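Local coordinates for protein Non-ribosomal peptide synthetase (Methanobrevibacter ruminantium, PDB 6VTJ) that probably tethers a peptidyl intermediate on a phosphopantetheine-bearing carrier domain and releases it reductively through a reductase domain of the NADP-binding Rossmann type, at residues A351-A357 with E412-F418; L403-Y408 with N485-F490; F418-Y422 with F438-F443; C388-I394 with W469-D473. Residues are numbered along the deposited sequence.

Interaction 1 of 4, residues A351-A357 with E412-F418; sequences AMNPAMA and EVDFEEF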
# COMPACT_ATOMS: atom_id res chain seq x y z
N ALA A 351 -2.20 5.82 -25.45
CA ALA A 351 -1.70 4.55 -25.95
C ALA A 351 -1.13 3.72 -24.81
O ALA A 351 -0.76 4.24 -23.75
CB ALA A 351 -0.63 4.75 -27.03
N MET A 352 -1.08 2.41 -25.04
CA MET A 352 -0.37 1.46 -24.18
C MET A 352 0.21 0.38 -25.08
O MET A 352 -0.39 0.04 -26.11
CB MET A 352 -1.29 0.84 -23.14
CG MET A 352 -2.63 0.34 -23.71
SD MET A 352 -3.65 -0.44 -22.44
CE MET A 352 -5.06 -0.90 -23.47
N ASN A 353 1.35 -0.18 -24.69
CA ASN A 353 1.92 -1.28 -25.47
C ASN A 353 1.26 -2.59 -25.05
O ASN A 353 0.41 -2.61 -24.16
CB ASN A 353 3.45 -1.25 -25.36
CG ASN A 353 3.98 -1.78 -24.04
OD1 ASN A 353 3.50 -2.76 -23.47
ND2 ASN A 353 5.03 -1.13 -23.56
N PRO A 354 1.57 -3.72 -25.72
CA PRO A 354 0.83 -4.95 -25.41
C PRO A 354 1.10 -5.49 -24.02
O PRO A 354 0.17 -6.03 -23.40
CB PRO A 354 1.29 -5.93 -26.50
CG PRO A 354 1.73 -5.07 -27.62
CD PRO A 354 2.36 -3.87 -26.96
N ALA A 355 2.32 -5.36 -23.49
CA ALA A 355 2.57 -5.83 -22.12
C ALA A 355 1.72 -5.06 -21.12
O ALA A 355 1.14 -5.64 -20.20
CB ALA A 355 4.05 -5.69 -21.79
N MET A 356 1.63 -3.74 -21.32
CA MET A 356 0.78 -2.91 -20.47
C MET A 356 -0.69 -3.33 -20.59
O MET A 356 -1.37 -3.51 -19.58
CB MET A 356 0.97 -1.44 -20.85
CG MET A 356 2.43 -1.01 -20.83
SD MET A 356 2.72 0.59 -21.60
CE MET A 356 1.56 1.61 -20.69
N ALA A 357 -1.18 -3.49 -21.83
CA ALA A 357 -2.57 -3.87 -22.04
C ALA A 357 -2.91 -5.18 -21.34
O ALA A 357 -4.00 -5.32 -20.77
CB ALA A 357 -2.86 -3.99 -23.55
N GLU A 412 -4.39 0.38 -28.08
CA GLU A 412 -3.29 -0.56 -27.87
C GLU A 412 -2.38 -0.50 -29.09
O GLU A 412 -2.84 -0.67 -30.22
CB GLU A 412 -3.80 -1.98 -27.64
CG GLU A 412 -2.68 -3.02 -27.39
CD GLU A 412 -3.23 -4.43 -27.16
OE1 GLU A 412 -4.45 -4.58 -26.90
OE2 GLU A 412 -2.45 -5.41 -27.25
N VAL A 413 -1.10 -0.22 -28.87
CA VAL A 413 -0.15 -0.05 -29.95
C VAL A 413 0.99 -1.03 -29.71
O VAL A 413 1.14 -1.58 -28.62
CB VAL A 413 0.38 1.40 -30.02
CG1 VAL A 413 -0.77 2.36 -30.26
CG2 VAL A 413 1.12 1.74 -28.74
N ASP A 414 1.79 -1.26 -30.75
CA ASP A 414 2.90 -2.18 -30.58
C ASP A 414 4.04 -1.52 -29.79
O ASP A 414 4.03 -0.31 -29.53
CB ASP A 414 3.41 -2.69 -31.92
CG ASP A 414 3.92 -1.58 -32.85
OD1 ASP A 414 4.84 -0.82 -32.47
OD2 ASP A 414 3.43 -1.52 -33.99
N PHE A 415 5.03 -2.34 -29.45
CA PHE A 415 6.10 -1.88 -28.56
C PHE A 415 6.87 -0.71 -29.16
O PHE A 415 7.16 0.27 -28.46
CB PHE A 415 7.04 -3.05 -28.24
CG PHE A 415 6.43 -4.09 -27.35
CD1 PHE A 415 6.48 -3.94 -25.97
CD2 PHE A 415 5.81 -5.20 -27.88
CE1 PHE A 415 5.92 -4.91 -25.13
CE2 PHE A 415 5.25 -6.17 -27.06
CZ PHE A 415 5.30 -6.03 -25.68
N GLU A 416 7.20 -0.80 -30.46
CA GLU A 416 7.97 0.26 -31.10
C GLU A 416 7.19 1.57 -31.14
O GLU A 416 7.71 2.64 -30.79
CB GLU A 416 8.37 -0.16 -32.52
CG GLU A 416 8.93 0.98 -33.38
CD GLU A 416 10.27 1.52 -32.87
OE1 GLU A 416 10.90 0.91 -31.97
OE2 GLU A 416 10.70 2.58 -33.37
N GLU A 417 5.92 1.48 -31.55
CA GLU A 417 5.08 2.67 -31.61
C GLU A 417 4.95 3.31 -30.23
O GLU A 417 5.00 4.55 -30.10
CB GLU A 417 3.72 2.29 -32.18
CG GLU A 417 2.80 3.46 -32.42
CD GLU A 417 1.57 3.07 -33.21
OE1 GLU A 417 0.64 3.91 -33.28
N PHE A 418 4.77 2.48 -29.21
CA PHE A 418 4.64 2.97 -27.84
C PHE A 418 5.87 3.78 -27.45
O PHE A 418 5.77 4.78 -26.74
CB PHE A 418 4.44 1.81 -26.87
CG PHE A 418 4.21 2.24 -25.45
CD1 PHE A 418 2.99 2.76 -25.06
CD2 PHE A 418 5.22 2.11 -24.51
CE1 PHE A 418 2.78 3.16 -23.75
CE2 PHE A 418 5.01 2.50 -23.20
CZ PHE A 418 3.79 3.03 -22.82
O HOH W 1 7.19 0.06 -25.71
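Buried Phe-418 forms the apolar centre: Met-356 makes an oblique Met-aromatic contact with its ring, and close by Ala-351 CB packs on Val-413 CG2 at 3.9 Å. On the more exposed side, Pro-354 CD lies over the face of the Phe-415 ring, 3.7 Å from its centroid, a CH-pi contact, and Ala-355 CB reaches Phe-415 CE1 at 3.9 Å. Outside these groups the backbones join: Val-413 N donates to Met-352 O at 2.9 Å, nearly straight, and Asn-353 CA lies 3.3 Å from Val-413 O in a CA-H...O contact. At the edge, water 1 links Asn-353 ND2 to Phe-415 O, and the carboxylate of Glu-412 forms a salt bridge with Arg-397. Asn-353 OD1 accepts from Met-356 N (3.0 Å) and Asp-414 OD1 from Glu-417 N (2.7 Å), so each segment passes from extended chain into an N-capped helix. The arrangement is a two-stranded parallel sheet, 351-352 beside 411-412, with a capped helix leaving each strand.

Interaction 2 of 4, residues L403-Y408 with N485-F490; sequences LNTYGY and NKFDYF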
# COMPACT_ATOMS: atom_id res chain seq x y z
N LEU A 403 -12.61 3.43 -20.18
CA LEU A 403 -12.21 4.82 -20.35
C LEU A 403 -12.62 5.36 -21.71
O LEU A 403 -12.99 6.53 -21.84
CB LEU A 403 -10.70 4.96 -20.16
CG LEU A 403 -10.26 5.19 -18.72
CD1 LEU A 403 -8.74 5.24 -18.68
CD2 LEU A 403 -10.89 6.47 -18.16
N ASN A 404 -12.57 4.53 -22.75
CA ASN A 404 -12.89 5.03 -24.09
C ASN A 404 -14.36 5.37 -24.28
O ASN A 404 -14.70 6.00 -25.29
CB ASN A 404 -12.45 4.02 -25.15
CG ASN A 404 -10.99 4.15 -25.49
OD1 ASN A 404 -10.36 5.15 -25.16
ND2 ASN A 404 -10.45 3.14 -26.16
N THR A 405 -15.25 4.98 -23.36
CA THR A 405 -16.63 5.46 -23.49
C THR A 405 -16.75 6.95 -23.20
O THR A 405 -17.80 7.54 -23.47
CB THR A 405 -17.58 4.66 -22.59
OG1 THR A 405 -17.36 5.02 -21.22
CG2 THR A 405 -17.37 3.17 -22.77
N TYR A 406 -15.70 7.57 -22.67
CA TYR A 406 -15.66 9.02 -22.52
C TYR A 406 -15.09 9.73 -23.74
O TYR A 406 -14.94 10.95 -23.71
CB TYR A 406 -14.84 9.40 -21.28
CG TYR A 406 -15.36 8.73 -20.03
CD1 TYR A 406 -16.49 9.23 -19.37
CD2 TYR A 406 -14.77 7.58 -19.53
CE1 TYR A 406 -16.99 8.61 -18.25
CE2 TYR A 406 -15.27 6.95 -18.41
CZ TYR A 406 -16.38 7.47 -17.77
OH TYR A 406 -16.86 6.84 -16.66
N GLY A 407 -14.76 8.99 -24.80
CA GLY A 407 -14.18 9.57 -25.99
C GLY A 407 -12.69 9.81 -25.95
O GLY A 407 -12.19 10.61 -26.75
N TYR A 408 -11.95 9.13 -25.07
CA TYR A 408 -10.51 9.38 -24.98
C TYR A 408 -9.70 8.75 -26.10
O TYR A 408 -8.53 9.11 -26.28
CB TYR A 408 -9.96 8.90 -23.63
CG TYR A 408 -10.52 9.64 -22.44
CD1 TYR A 408 -10.87 10.99 -22.53
CD2 TYR A 408 -10.71 9.00 -21.23
CE1 TYR A 408 -11.40 11.67 -21.44
CE2 TYR A 408 -11.22 9.67 -20.14
CZ TYR A 408 -11.57 11.00 -20.24
OH TYR A 408 -12.08 11.64 -19.14
N ASN A 485 -13.88 11.84 -12.64
CA ASN A 485 -14.09 12.89 -13.62
C ASN A 485 -14.72 14.11 -12.98
O ASN A 485 -14.52 15.23 -13.47
CB ASN A 485 -14.95 12.37 -14.76
CG ASN A 485 -14.11 11.71 -15.83
OD1 ASN A 485 -12.91 11.96 -15.93
ND2 ASN A 485 -14.75 10.88 -16.64
N LYS A 486 -15.44 13.93 -11.86
CA LYS A 486 -15.91 15.09 -11.11
C LYS A 486 -14.77 16.01 -10.66
O LYS A 486 -14.99 17.20 -10.40
CB LYS A 486 -16.71 14.66 -9.88
CG LYS A 486 -18.11 14.11 -10.19
CD LYS A 486 -19.00 14.17 -8.95
N PHE A 487 -13.55 15.49 -10.56
CA PHE A 487 -12.40 16.31 -10.19
C PHE A 487 -11.54 16.68 -11.39
O PHE A 487 -10.44 17.21 -11.21
CB PHE A 487 -11.58 15.60 -9.12
CG PHE A 487 -12.36 15.35 -7.86
CD1 PHE A 487 -13.17 14.24 -7.73
CD2 PHE A 487 -12.32 16.27 -6.82
CE1 PHE A 487 -13.90 14.03 -6.59
CE2 PHE A 487 -13.05 16.06 -5.67
CZ PHE A 487 -13.84 14.93 -5.56
N ASP A 488 -12.03 16.43 -12.61
CA ASP A 488 -11.23 16.57 -13.83
C ASP A 488 -9.90 15.85 -13.67
O ASP A 488 -8.84 16.37 -14.04
CB ASP A 488 -11.03 18.05 -14.18
CG ASP A 488 -12.34 18.75 -14.52
OD1 ASP A 488 -13.28 18.08 -15.01
OD2 ASP A 488 -12.43 19.97 -14.30
N TYR A 489 -9.96 14.64 -13.11
CA TYR A 489 -8.75 13.88 -12.81
C TYR A 489 -7.90 13.68 -14.06
O TYR A 489 -6.67 13.82 -14.01
CB TYR A 489 -9.13 12.54 -12.18
CG TYR A 489 -7.95 11.64 -11.91
CD1 TYR A 489 -7.07 11.92 -10.86
CD2 TYR A 489 -7.70 10.52 -12.69
CE1 TYR A 489 -6.00 11.11 -10.60
CE2 TYR A 489 -6.62 9.69 -12.43
CZ TYR A 489 -5.77 10.00 -11.38
OH TYR A 489 -4.69 9.19 -11.12
N PHE A 490 -8.53 13.34 -15.18
CA PHE A 490 -7.78 13.08 -16.40
C PHE A 490 -7.45 14.34 -17.19
O PHE A 490 -6.86 14.22 -18.27
CB PHE A 490 -8.56 12.10 -17.28
CG PHE A 490 -8.66 10.73 -16.69
CD1 PHE A 490 -7.53 9.94 -16.58
CD2 PHE A 490 -9.86 10.26 -16.16
CE1 PHE A 490 -7.60 8.67 -16.00
CE2 PHE A 490 -9.94 9.00 -15.59
CZ PHE A 490 -8.80 8.21 -15.50
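Five side chains bridge two turns of chain whose backbones stay well apart: the nearest CA atoms, of Tyr-408 and Phe-490, are 9.7 Å from each other. Tyr-406, Tyr-408, Asn-485 and Phe-490 all adopt chi1 near m and send their CA-to-CB bonds toward the opposite segment, so the gap is filled by side-chain ends. Leu-403 (mt) starts out sideways, but its end swings in and CD2 meets Phe-490 CE2 at 3.7 Å. The rings of Tyr-408 and Phe-490 meet obliquely, with centroids 5.8 Å apart and planes at 57°. The amide of Asn-485 lies between the two tyrosines: ND2 sits over the face of the Tyr-406 ring, 3.6 Å from CE1, and OD1 is 3.3 Å from Tyr-408 OH. Asn-485 also begins a type I turn, and Asp-488, at positive phi, is the C-prime residue of the Schellman motif that ends helix 474-485. The contact is mainly aromatic and apolar, with the Asn-485 amide set among the rings, while the two tyrosines are engaged from helices 474-485 and 338-349: Asp-482 hydrogen-bonds to Tyr-406 OH, and Lys-347 makes a cation-pi contact with Tyr-408.

Interaction 3 of 4, residues F418-Y422 with F438-F443; sequences FKQIY and FSIDDF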
# COMPACT_ATOMS: atom_id res chain seq x y z
N PHE A 418 4.77 2.48 -29.21
CA PHE A 418 4.64 2.97 -27.84
C PHE A 418 5.87 3.78 -27.45
O PHE A 418 5.77 4.78 -26.74
CB PHE A 418 4.44 1.81 -26.87
CG PHE A 418 4.21 2.24 -25.45
CD1 PHE A 418 2.99 2.76 -25.06
CD2 PHE A 418 5.22 2.11 -24.51
CE1 PHE A 418 2.78 3.16 -23.75
CE2 PHE A 418 5.01 2.50 -23.20
CZ PHE A 418 3.79 3.03 -22.82
N LYS A 419 7.03 3.33 -27.92
CA LYS A 419 8.29 4.01 -27.63
C LYS A 419 8.30 5.39 -28.29
O LYS A 419 8.69 6.38 -27.67
CB LYS A 419 9.47 3.18 -28.11
CG LYS A 419 10.79 3.54 -27.45
CD LYS A 419 11.97 2.92 -28.19
CE LYS A 419 12.37 3.76 -29.40
NZ LYS A 419 13.20 2.99 -30.36
N GLN A 420 7.88 5.43 -29.55
CA GLN A 420 7.84 6.69 -30.30
C GLN A 420 6.95 7.69 -29.58
O GLN A 420 7.29 8.87 -29.47
CB GLN A 420 7.34 6.45 -31.72
CG GLN A 420 8.42 5.99 -32.69
CD GLN A 420 7.85 5.60 -34.04
OE1 GLN A 420 6.89 6.19 -34.52
NE2 GLN A 420 8.46 4.60 -34.67
N ILE A 421 5.80 7.21 -29.11
CA ILE A 421 4.86 8.06 -28.39
C ILE A 421 5.44 8.48 -27.05
O ILE A 421 5.26 9.61 -26.60
CB ILE A 421 3.51 7.35 -28.17
CG1 ILE A 421 2.89 6.94 -29.51
CG2 ILE A 421 2.56 8.24 -27.38
CD1 ILE A 421 1.54 6.28 -29.37
N TYR A 422 6.14 7.55 -26.41
CA TYR A 422 6.76 7.82 -25.11
C TYR A 422 7.86 8.85 -25.26
O TYR A 422 7.97 9.79 -24.47
CB TYR A 422 7.32 6.53 -24.51
CG TYR A 422 8.28 6.75 -23.37
CD1 TYR A 422 7.82 6.99 -22.08
CD2 TYR A 422 9.66 6.73 -23.58
CE1 TYR A 422 8.70 7.20 -21.03
CE2 TYR A 422 10.54 6.94 -22.54
CZ TYR A 422 10.06 7.17 -21.27
OH TYR A 422 10.94 7.38 -20.23
N PHE A 438 8.77 3.20 -13.58
CA PHE A 438 8.84 2.72 -14.96
C PHE A 438 10.19 3.07 -15.58
O PHE A 438 10.83 4.07 -15.23
CB PHE A 438 7.68 3.33 -15.76
CG PHE A 438 7.70 3.06 -17.25
CD1 PHE A 438 8.50 3.81 -18.11
CD2 PHE A 438 6.86 2.10 -17.80
CE1 PHE A 438 8.50 3.57 -19.50
CE2 PHE A 438 6.85 1.87 -19.17
CZ PHE A 438 7.67 2.60 -20.02
N SER A 439 10.63 2.21 -16.49
CA SER A 439 11.71 2.50 -17.41
C SER A 439 11.36 1.82 -18.72
O SER A 439 10.90 0.67 -18.71
CB SER A 439 13.06 2.01 -16.90
OG SER A 439 13.90 1.66 -17.99
N ILE A 440 11.59 2.52 -19.83
CA ILE A 440 11.25 1.96 -21.13
C ILE A 440 11.94 0.62 -21.37
O ILE A 440 11.46 -0.20 -22.16
CB ILE A 440 11.59 2.98 -22.24
CG1 ILE A 440 10.79 2.68 -23.51
CG2 ILE A 440 13.08 2.98 -22.52
CD1 ILE A 440 9.30 2.93 -23.35
N ASP A 441 13.05 0.36 -20.66
CA ASP A 441 13.76 -0.91 -20.80
C ASP A 441 13.12 -2.04 -20.00
O ASP A 441 13.45 -3.21 -20.24
CB ASP A 441 15.22 -0.75 -20.37
CG ASP A 441 15.96 0.27 -21.20
OD1 ASP A 441 15.61 0.41 -22.39
OD2 ASP A 441 16.90 0.91 -20.66
N ASP A 442 12.21 -1.73 -19.08
CA ASP A 442 11.60 -2.76 -18.25
C ASP A 442 10.84 -3.80 -19.07
O ASP A 442 10.50 -4.86 -18.53
CB ASP A 442 10.67 -2.10 -17.22
CG ASP A 442 11.44 -1.37 -16.13
N PHE A 443 10.61 -3.55 -20.36
CA PHE A 443 9.93 -4.50 -21.25
C PHE A 443 10.88 -5.47 -21.93
O PHE A 443 10.44 -6.41 -22.60
CB PHE A 443 9.11 -3.75 -22.30
CG PHE A 443 8.12 -2.80 -21.72
CD1 PHE A 443 7.01 -3.27 -21.04
CD2 PHE A 443 8.31 -1.43 -21.82
CE1 PHE A 443 6.10 -2.39 -20.48
CE2 PHE A 443 7.40 -0.55 -21.27
CZ PHE A 443 6.30 -1.03 -20.60
O HOH W 2 12.49 5.32 -18.97
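A turn of helix 415-423 runs past a loop that starts extended at Phe-438 and Ser-439 and then takes helical backbone angles at 440-442. This is helix-on-loop packing, and an ST turn shapes the loop: Ser-439 OG accepts from Asp-441 N at 3.1 Å, while Asp-442 N reaches back to Ser-439 O at 2.8 Å. The backbones come closest at Lys-419 and Ile-440, whose CA atoms are 7.4 Å apart. On the helix, Tyr-422 N donates to Phe-418 O at 2.8 Å; the i to i+4 spacing places both residues on the helix face that meets the loop, with CA-to-CB bonds toward it. Ile-440 inserts beside them. Its CD1 lies over the face of the Tyr-422 ring, 4.2 Å from the centroid in a CH-pi contact, and 4.3 Å from Phe-418 CE2; its CG1 touches Lys-419 CG at 4.0 Å. Phe-438 approaches both Phe-418 and Tyr-422: its CZ meets the edge of the Phe-418 ring, 4.1 Å from CE2, and its ring pairs obliquely with that of Tyr-422, centroids 5.7 Å apart and planes at 46°. Phe-443 touches Phe-418 more lightly and continues onto Ala-355 and Met-356 of helix 354-358. No direct hydrogen bond crosses, but water 2 joins the segments, 2.9 Å from Tyr-422 OH and 3.1 Å from Ile-440 N.

Interaction 4 of 4, residues C388-I394 with W469-D473; sequences CMNNHYI and WPEAD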
# COMPACT_ATOMS: atom_id res chain seq x y z
N CYS A 388 -6.79 -11.22 0.84
CA CYS A 388 -8.13 -10.64 0.77
C CYS A 388 -8.15 -9.62 -0.37
O CYS A 388 -7.95 -8.42 -0.15
CB CYS A 388 -8.49 -10.03 2.11
SG CYS A 388 -10.18 -9.39 2.22
N MET A 389 -8.40 -10.10 -1.58
CA MET A 389 -8.44 -9.27 -2.77
C MET A 389 -9.39 -9.88 -3.78
O MET A 389 -9.60 -11.09 -3.81
CB MET A 389 -7.04 -9.10 -3.39
CG MET A 389 -6.27 -10.40 -3.60
SD MET A 389 -4.48 -10.08 -3.77
CE MET A 389 -4.40 -9.42 -5.44
N ASN A 390 -9.96 -9.00 -4.62
CA ASN A 390 -10.93 -9.39 -5.64
C ASN A 390 -10.35 -10.42 -6.60
O ASN A 390 -9.42 -10.12 -7.35
CB ASN A 390 -11.39 -8.16 -6.39
CG ASN A 390 -12.69 -8.39 -7.13
OD1 ASN A 390 -12.90 -9.46 -7.67
ND2 ASN A 390 -13.57 -7.40 -7.13
N ASN A 391 -10.87 -11.65 -6.57
CA ASN A 391 -10.29 -12.71 -7.37
C ASN A 391 -10.71 -12.65 -8.84
O ASN A 391 -10.13 -13.38 -9.66
CB ASN A 391 -10.65 -14.09 -6.77
CG ASN A 391 -12.14 -14.35 -6.73
OD1 ASN A 391 -12.89 -13.61 -6.10
ND2 ASN A 391 -12.56 -15.43 -7.36
N HIS A 392 -11.65 -11.78 -9.21
CA HIS A 392 -12.03 -11.62 -10.62
C HIS A 392 -11.16 -10.53 -11.26
O HIS A 392 -11.56 -9.38 -11.44
CB HIS A 392 -13.52 -11.30 -10.71
CG HIS A 392 -14.38 -12.29 -9.99
ND1 HIS A 392 -15.10 -11.97 -8.85
CD2 HIS A 392 -14.62 -13.60 -10.23
CE1 HIS A 392 -15.74 -13.05 -8.43
NE2 HIS A 392 -15.47 -14.05 -9.25
N TYR A 393 -9.92 -10.92 -11.60
CA TYR A 393 -8.96 -9.99 -12.17
C TYR A 393 -9.43 -9.49 -13.53
O TYR A 393 -10.05 -10.22 -14.30
CB TYR A 393 -7.59 -10.64 -12.36
CG TYR A 393 -6.89 -11.14 -11.10
CD1 TYR A 393 -7.35 -10.81 -9.83
CD2 TYR A 393 -5.77 -11.95 -11.21
CE1 TYR A 393 -6.71 -11.28 -8.70
CE2 TYR A 393 -5.12 -12.43 -10.09
CZ TYR A 393 -5.59 -12.09 -8.84
OH TYR A 393 -4.92 -12.55 -7.73
N ILE A 394 -9.12 -8.22 -13.82
CA ILE A 394 -9.36 -7.61 -15.12
C ILE A 394 -8.01 -7.23 -15.71
O ILE A 394 -6.98 -7.26 -15.04
CB ILE A 394 -10.31 -6.39 -15.04
CG1 ILE A 394 -9.74 -5.29 -14.15
CG2 ILE A 394 -11.65 -6.79 -14.49
CD1 ILE A 394 -10.62 -4.05 -14.16
N TRP A 469 -16.65 -11.91 -4.12
CA TRP A 469 -16.26 -10.58 -4.60
C TRP A 469 -17.14 -10.15 -5.77
O TRP A 469 -17.41 -10.94 -6.67
CB TRP A 469 -14.80 -10.55 -5.03
CG TRP A 469 -13.78 -10.55 -3.90
CD1 TRP A 469 -13.17 -11.63 -3.34
CD2 TRP A 469 -13.29 -9.40 -3.19
NE1 TRP A 469 -12.31 -11.23 -2.34
CE2 TRP A 469 -12.36 -9.86 -2.25
CE3 TRP A 469 -13.52 -8.03 -3.29
CZ2 TRP A 469 -11.67 -9.00 -1.39
CZ3 TRP A 469 -12.84 -7.17 -2.43
CH2 TRP A 469 -11.93 -7.66 -1.50
N PRO A 470 -17.60 -8.89 -5.81
CA PRO A 470 -18.34 -8.42 -6.98
C PRO A 470 -17.40 -8.14 -8.13
O PRO A 470 -16.30 -7.60 -7.94
CB PRO A 470 -19.01 -7.13 -6.50
CG PRO A 470 -18.16 -6.64 -5.42
CD PRO A 470 -17.51 -7.85 -4.76
N GLU A 471 -17.84 -8.48 -9.33
CA GLU A 471 -17.03 -8.27 -10.51
C GLU A 471 -16.82 -6.78 -10.76
O GLU A 471 -17.73 -5.97 -10.60
CB GLU A 471 -17.69 -8.91 -11.73
CG GLU A 471 -17.73 -10.41 -11.64
CD GLU A 471 -17.37 -11.08 -12.95
OE1 GLU A 471 -16.29 -11.71 -13.02
OE2 GLU A 471 -18.19 -10.97 -13.91
N ALA A 472 -15.60 -6.42 -11.15
CA ALA A 472 -15.31 -5.06 -11.58
C ALA A 472 -15.68 -4.93 -13.06
O ALA A 472 -14.83 -4.84 -13.94
CB ALA A 472 -13.84 -4.70 -11.34
N ASP A 473 -16.99 -4.98 -13.32
CA ASP A 473 -17.51 -4.86 -14.67
C ASP A 473 -17.49 -3.41 -15.15
O ASP A 473 -17.12 -2.47 -14.41
CB ASP A 473 -18.92 -5.44 -14.76
CG ASP A 473 -19.87 -4.85 -13.73
OD1 ASP A 473 -19.61 -3.75 -13.21
OD2 ASP A 473 -20.88 -5.50 -13.42
O HOH W 3 -15.25 -14.27 -4.73
O HOH W 4 -14.08 -8.20 -12.34
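An Asx turn just past the end of strand 385-388 forms the surface on which the indole of Trp-469 rests. Asn-390 OD1 accepts from His-392 N at 3.1 Å to close that turn, and Asn-390 ND2 donates to Pro-470 O at 2.9 Å, so one side chain both folds its own loop and ties it to the other. Asn-390 CA sits over the indole, 3.5 Å from the centroid of the five-membered ring, in a CH-pi contact; Cys-388 SG approaches the edge of the six-membered ring and lies 3.9 Å from Trp-469 CZ2. Leu-462 of helix 456-464 and Val-369 of helix 366-376 also pack on the indole, which is thereby buried. Farther along, Glu-471 CG lies over a face of the His-392 ring, and Ile-394 CD1 meets Ala-472 CB at 4.3 Å. Two waters extend the join: water 3 donates to Asn-391 OD1 and accepts from Trp-469 N, both at 2.8 Å, and water 4 donates to His-392 O at 2.9 Å and accepts from Ala-472 N at 2.6 Å. His-392 and Ala-472 each centre an inverse gamma turn, and Asp-473 then N-caps helix 474-485 through Tyr-476 N. The whole is a loop-to-loop junction at the edge of a Rossmann-type sheet, where the connection between strands 385-388 and 394-395 receives the segment leading into helix 474-485.

How the interactions relate
Along the chain, interaction 1 closes before interaction 3 opens; interactions 1, 2 and 4 cross one another, and interaction 3 is nested within the loops closed by 2 and 4. Interactions 1 and 3 are neighbours, centres about 9 Å apart: they share Phe-418 and helix 415-423, and Phe-443 packs on Asn-353, Ala-355 and Met-356. The centre of interaction 2 is about 20 Å from that of 1, and that of interaction 4 about 22 to 29 Å from the others. Helix 474-485 starts next to interaction 4 and ends at interaction 2. Interaction 4 thus joins the C-terminal segment to the large sheet, interaction 1 pairs the small sheet, and interaction 2 closes the C-terminal part on itself.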